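Local coordinates for protein KLLA0B12012p (Kluyveromyces lactis, PDB 6Y3P) that probably binds ATP through its C-terminal ATP-grasp domain of the tubulin-tyrosine ligase family and, as Pby1, directly partners the mRNA decapping enzyme Dcp2, at residues A[230-242]-A[278-290]. Residues are numbered along the deposited sequence; the frame is centred on the assembly and turned at random.
Sequences FVYDRMLALFAPN and SVIEFDALKDIPS. With SO4 (sulfate ion), chain C; SO4 (sulfate ion), chain D.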
loop_
_atom_site.group_PDB
_atom_site.type_symbol
_atom_site.label_atom_id
_atom_site.label_comp_id
_atom_site.label_asym_id
_atom_site.label_seq_id
_atom_site.Cartn_x
_atom_site.Cartn_y
_atom_site.Cartn_z
ATOM N N PHE A 230 9.445 0.721 9.504
ATOM C CA PHE A 230 8.936 1.815 10.294
ATOM C C PHE A 230 7.590 2.251 9.784
ATOM O O PHE A 230 7.433 2.568 8.602
ATOM C CB PHE A 230 9.904 2.996 10.245
ATOM C CG PHE A 230 11.269 2.723 10.819
ATOM C CD1 PHE A 230 11.516 2.893 12.175
ATOM C CD2 PHE A 230 12.315 2.316 10.001
ATOM C CE1 PHE A 230 12.779 2.655 12.703
ATOM C CE2 PHE A 230 13.579 2.088 10.529
ATOM C CZ PHE A 230 13.800 2.251 11.879
ATOM N N VAL A 231 6.607 2.246 10.675
ATOM C CA VAL A 231 5.265 2.704 10.348
ATOM C C VAL A 231 5.122 4.122 10.904
ATOM O O VAL A 231 5.481 4.395 12.046
ATOM C CB VAL A 231 4.186 1.733 10.875
ATOM C CG1 VAL A 231 2.789 2.316 10.735
ATOM C CG2 VAL A 231 4.271 0.378 10.176
ATOM N N TYR A 232 4.656 5.029 10.059
ATOM C CA TYR A 232 4.378 6.415 10.407
ATOM C C TYR A 232 2.932 6.473 10.964
ATOM O O TYR A 232 1.972 6.181 10.240
ATOM C CB TYR A 232 4.562 7.321 9.171
ATOM C CG TYR A 232 4.462 8.790 9.502
ATOM C CD1 TYR A 232 5.139 9.328 10.600
ATOM C CD2 TYR A 232 3.708 9.649 8.717
ATOM C CE1 TYR A 232 5.036 10.682 10.923
ATOM C CE2 TYR A 232 3.608 11.007 9.023
ATOM C CZ TYR A 232 4.276 11.517 10.126
ATOM O OH TYR A 232 4.194 12.853 10.409
ATOM N N ASP A 233 2.800 6.788 12.263
ATOM C CA ASP A 233 1.522 6.802 12.989
ATOM C C ASP A 233 0.586 7.970 12.678
ATOM O O ASP A 233 -0.539 7.951 13.155
ATOM C CB ASP A 233 1.733 6.694 14.513
ATOM C CG ASP A 233 1.824 5.253 14.990
ATOM O OD1 ASP A 233 1.641 4.335 14.151
ATOM O OD2 ASP A 233 2.075 5.043 16.197
ATOM N N ARG A 234 1.025 8.960 11.899
ATOM C CA ARG A 234 0.159 10.062 11.494
ATOM C C ARG A 234 -0.357 9.644 10.119
ATOM O O ARG A 234 0.323 9.824 9.105
ATOM C CB ARG A 234 0.929 11.383 11.466
ATOM C CG ARG A 234 1.498 11.783 12.853
ATOM C CD ARG A 234 1.998 13.230 12.883
ATOM N NE ARG A 234 0.923 14.183 12.588
ATOM C CZ ARG A 234 1.106 15.454 12.259
ATOM N NH1 ARG A 234 2.332 15.962 12.201
ATOM N NH2 ARG A 234 0.063 16.234 11.999
ATOM N N MET A 235 -1.487 8.934 10.113
ATOM C CA MET A 235 -2.059 8.372 8.901
ATOM C C MET A 235 -3.164 9.249 8.280
ATOM O O MET A 235 -3.608 10.229 8.878
ATOM C CB MET A 235 -2.527 6.931 9.132
ATOM C CG MET A 235 -1.721 6.176 10.162
ATOM S SD MET A 235 -2.308 4.473 10.258
ATOM C CE MET A 235 -1.053 3.759 11.351
ATOM N N LEU A 236 -3.548 8.933 7.048
ATOM C CA LEU A 236 -4.529 9.719 6.309
ATOM C C LEU A 236 -5.781 8.920 6.085
ATOM O O LEU A 236 -5.723 7.710 5.842
ATOM C CB LEU A 236 -3.961 10.103 4.922
ATOM C CG LEU A 236 -2.962 11.267 4.790
ATOM C CD1 LEU A 236 -1.709 11.024 5.581
ATOM C CD2 LEU A 236 -2.538 11.438 3.362
ATOM N N ALA A 237 -6.906 9.612 6.107
ATOM C CA ALA A 237 -8.207 9.055 5.791
ATOM C C ALA A 237 -8.655 9.822 4.536
ATOM O O ALA A 237 -8.754 11.047 4.561
ATOM C CB ALA A 237 -9.187 9.262 6.943
ATOM N N LEU A 238 -8.837 9.085 3.435
ATOM C CA LEU A 238 -9.225 9.595 2.132
ATOM C C LEU A 238 -10.647 9.137 1.931
ATOM O O LEU A 238 -10.905 7.945 1.827
ATOM C CB LEU A 238 -8.282 9.045 1.020
ATOM C CG LEU A 238 -6.778 8.954 1.411
ATOM C CD1 LEU A 238 -6.126 7.759 0.824
ATOM C CD2 LEU A 238 -6.029 10.155 1.023
ATOM N N PHE A 239 -11.580 10.092 1.964
ATOM C CA PHE A 239 -13.016 9.845 1.854
ATOM C C PHE A 239 -13.522 9.829 0.422
ATOM O O PHE A 239 -13.026 10.575 -0.432
ATOM C CB PHE A 239 -13.786 10.885 2.665
ATOM C CG PHE A 239 -13.601 10.713 4.150
ATOM C CD1 PHE A 239 -12.553 11.344 4.816
ATOM C CD2 PHE A 239 -14.487 9.938 4.893
ATOM C CE1 PHE A 239 -12.388 11.192 6.197
ATOM C CE2 PHE A 239 -14.301 9.759 6.267
ATOM C CZ PHE A 239 -13.255 10.391 6.908
ATOM N N ALA A 240 -14.527 8.975 0.177
ATOM C CA ALA A 240 -15.192 8.835 -1.118
ATOM C C ALA A 240 -16.074 10.096 -1.356
ATOM O O ALA A 240 -16.466 10.739 -0.377
ATOM C CB ALA A 240 -16.036 7.560 -1.127
ATOM N N PRO A 241 -16.339 10.529 -2.612
ATOM C CA PRO A 241 -17.123 11.773 -2.805
ATOM C C PRO A 241 -18.594 11.713 -2.370
ATOM O O PRO A 241 -19.134 12.683 -1.818
ATOM C CB PRO A 241 -16.991 12.043 -4.311
ATOM C CG PRO A 241 -16.748 10.709 -4.923
ATOM C CD PRO A 241 -15.928 9.943 -3.911
ATOM N N ASN A 242 -19.226 10.563 -2.599
ATOM C CA ASN A 242 -20.635 10.351 -2.333
ATOM C C ASN A 242 -20.917 9.490 -1.100
ATOM O O ASN A 242 -20.045 8.754 -0.640
ATOM C CB ASN A 242 -21.287 9.776 -3.599
ATOM C CG ASN A 242 -21.004 10.615 -4.840
ATOM O OD1 ASN A 242 -20.310 10.173 -5.777
ATOM N ND2 ASN A 242 -21.453 11.881 -4.828
ATOM N N SER A 278 -11.716 14.329 -0.388
ATOM C CA SER A 278 -11.434 14.836 0.958
ATOM C C SER A 278 -10.408 13.962 1.677
ATOM O O SER A 278 -10.538 12.736 1.702
ATOM C CB SER A 278 -12.714 14.932 1.785
ATOM O OG SER A 278 -12.636 15.945 2.780
ATOM N N VAL A 279 -9.375 14.617 2.228
ATOM C CA VAL A 279 -8.243 14.035 2.961
ATOM C C VAL A 279 -8.155 14.728 4.322
ATOM O O VAL A 279 -8.005 15.945 4.388
ATOM C CB VAL A 279 -6.883 14.165 2.202
ATOM C CG1 VAL A 279 -5.767 13.465 2.974
ATOM C CG2 VAL A 279 -6.970 13.619 0.781
ATOM N N ILE A 280 -8.293 13.946 5.391
ATOM C CA ILE A 280 -8.220 14.347 6.797
ATOM C C ILE A 280 -7.241 13.354 7.431
ATOM O O ILE A 280 -7.222 12.170 7.049
ATOM C CB ILE A 280 -9.622 14.222 7.500
ATOM C CG1 ILE A 280 -10.773 14.922 6.712
ATOM C CG2 ILE A 280 -9.607 14.686 8.987
ATOM C CD1 ILE A 280 -10.657 16.492 6.470
ATOM N N GLU A 281 -6.472 13.824 8.425
ATOM C CA GLU A 281 -5.581 12.987 9.219
ATOM C C GLU A 281 -6.486 12.040 10.006
ATOM O O GLU A 281 -7.471 12.471 10.630
ATOM C CB GLU A 281 -4.721 13.827 10.181
ATOM C CG GLU A 281 -3.660 13.000 10.902
ATOM C CD GLU A 281 -2.787 13.701 11.922
ATOM O OE1 GLU A 281 -2.893 14.941 12.060
ATOM O OE2 GLU A 281 -2.003 12.998 12.599
ATOM N N PHE A 282 -6.157 10.742 9.948
ATOM C CA PHE A 282 -6.911 9.705 10.632
ATOM C C PHE A 282 -7.224 10.001 12.100
ATOM O O PHE A 282 -8.374 9.827 12.511
ATOM C CB PHE A 282 -6.197 8.370 10.488
ATOM C CG PHE A 282 -6.847 7.269 11.287
ATOM C CD1 PHE A 282 -8.033 6.691 10.861
ATOM C CD2 PHE A 282 -6.246 6.782 12.446
ATOM C CE1 PHE A 282 -8.625 5.667 11.589
ATOM C CE2 PHE A 282 -6.855 5.763 13.190
ATOM C CZ PHE A 282 -8.047 5.219 12.759
ATOM N N ASP A 283 -6.222 10.460 12.887
ATOM C CA ASP A 283 -6.393 10.737 14.314
ATOM C C ASP A 283 -7.298 11.919 14.604
ATOM O O ASP A 283 -7.764 12.069 15.732
ATOM C CB ASP A 283 -5.040 10.895 15.045
ATOM C CG ASP A 283 -5.147 10.705 16.557
ATOM O OD1 ASP A 283 -5.572 9.610 16.992
ATOM O OD2 ASP A 283 -4.893 11.684 17.301
ATOM N N ALA A 284 -7.556 12.757 13.597
ATOM C CA ALA A 284 -8.451 13.895 13.740
ATOM C C ALA A 284 -9.924 13.447 13.660
ATOM O O ALA A 284 -10.798 14.281 13.864
ATOM C CB ALA A 284 -8.154 14.935 12.653
ATOM N N LEU A 285 -10.208 12.159 13.322
ATOM C CA LEU A 285 -11.586 11.666 13.244
ATOM C C LEU A 285 -12.046 11.265 14.679
ATOM O O LEU A 285 -11.739 10.178 15.153
ATOM C CB LEU A 285 -11.690 10.514 12.240
ATOM C CG LEU A 285 -11.205 10.824 10.793
ATOM C CD1 LEU A 285 -11.052 9.533 9.982
ATOM C CD2 LEU A 285 -12.154 11.818 10.069
ATOM N N LYS A 286 -12.717 12.201 15.389
ATOM C CA LYS A 286 -13.103 11.997 16.779
ATOM C C LYS A 286 -14.336 11.126 16.944
ATOM O O LYS A 286 -14.571 10.628 18.044
ATOM C CB LYS A 286 -13.227 13.322 17.545
ATOM C CG LYS A 286 -11.963 14.196 17.523
ATOM C CD LYS A 286 -10.681 13.487 17.968
ATOM C CE LYS A 286 -9.486 14.408 17.884
ATOM N NZ LYS A 286 -8.200 13.657 17.935
ATOM N N ASP A 287 -15.087 10.872 15.852
ATOM C CA ASP A 287 -16.235 9.961 15.892
ATOM C C ASP A 287 -15.775 8.498 15.983
ATOM O O ASP A 287 -16.572 7.600 16.304
ATOM C CB ASP A 287 -17.211 10.232 14.759
ATOM C CG ASP A 287 -18.073 11.456 15.008
ATOM O OD1 ASP A 287 -18.198 11.884 16.198
ATOM O OD2 ASP A 287 -18.712 11.919 14.060
ATOM N N ILE A 288 -14.452 8.281 15.846
ATOM C CA ILE A 288 -13.842 6.975 16.101
ATOM C C ILE A 288 -13.377 7.085 17.556
ATOM O O ILE A 288 -12.513 7.912 17.815
ATOM C CB ILE A 288 -12.659 6.606 15.136
ATOM C CG1 ILE A 288 -13.091 6.688 13.655
ATOM C CG2 ILE A 288 -12.120 5.190 15.467
ATOM C CD1 ILE A 288 -11.921 6.651 12.661
ATOM N N PRO A 289 -13.928 6.320 18.532
ATOM C CA PRO A 289 -13.389 6.415 19.916
ATOM C C PRO A 289 -11.868 6.195 19.949
ATOM O O PRO A 289 -11.381 5.383 19.186
ATOM C CB PRO A 289 -14.173 5.338 20.696
ATOM C CG PRO A 289 -15.381 4.983 19.818
ATOM C CD PRO A 289 -14.959 5.259 18.410
ATOM N N SER A 290 -11.116 6.932 20.780
ATOM C CA SER A 290 -9.652 6.817 20.835
ATOM C C SER A 290 -9.114 5.385 20.990
ATOM O O SER A 290 -8.130 5.064 20.328
ATOM C CB SER A 290 -9.039 7.732 21.893
ATOM O OG SER A 290 -9.571 7.440 23.171
HETATM S S SO4 C . -13.301 8.773 23.611
HETATM O O1 SO4 C . -14.483 8.066 24.088
HETATM O O2 SO4 C . -12.974 9.894 24.502
HETATM O O3 SO4 C . -13.525 9.280 22.270
HETATM O O4 SO4 C . -12.198 7.847 23.594
HETATM S S SO4 D . -8.546 12.415 21.651
HETATM O O1 SO4 D . -9.719 11.666 22.108
HETATM O O2 SO4 D . -7.583 12.539 22.750
HETATM O O3 SO4 D . -7.921 11.694 20.544
HETATM O O4 SO4 D . -8.967 13.750 21.201
#
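Strands 236-239 and 279-281 run antiparallel, their N-to-C directions at 153°, with Ala-237 and Ile-280 as the hydrogen-bonded pair: Ala-237 N donates to Ile-280 O (2.7 Å) and Ile-280 N returns a bond to Ala-237 O (3.1 Å). Phe-239 N to Ser-278 O extends the pairing at one end, Phe-282 N to Met-235 O at the other. On one face, Leu-238 and Val-279 lie side by side, CD2 against CG2 at 3.6 Å. On the face of Ala-237 and Ile-280, Leu-285 CD1 meets Ala-237 CB (3.6 Å), while its CD2 reaches the edge of the Phe-239 ring at CZ. This pairing adds strand 279-281 to one of the two antiparallel sheets of this ATP-grasp domain, next to strand 228-239, which also pairs with strands 215-224 and 391-396. At the end of the pairing, Arg-234 grips Glu-281 side-on, NE to OE2 and NH2 to OE1, both 3.2 Å and nearly straight (175° at the NE hydrogen). Both oxygens lie in the guanidinium plane, yet the nitrogens approach from above the carboxylate plane. Glu-281 gets there fully extended, CG opposite the backbone N (chi1 -173°). Arg-234 NH1 turns to Asn-361 and Glu-365. A leucine here would probably leave Glu-281 and Glu-365 without this cationic mate, take a hydrogen-bond partner from Asn-361, and free the Glu-281 carboxylate to turn.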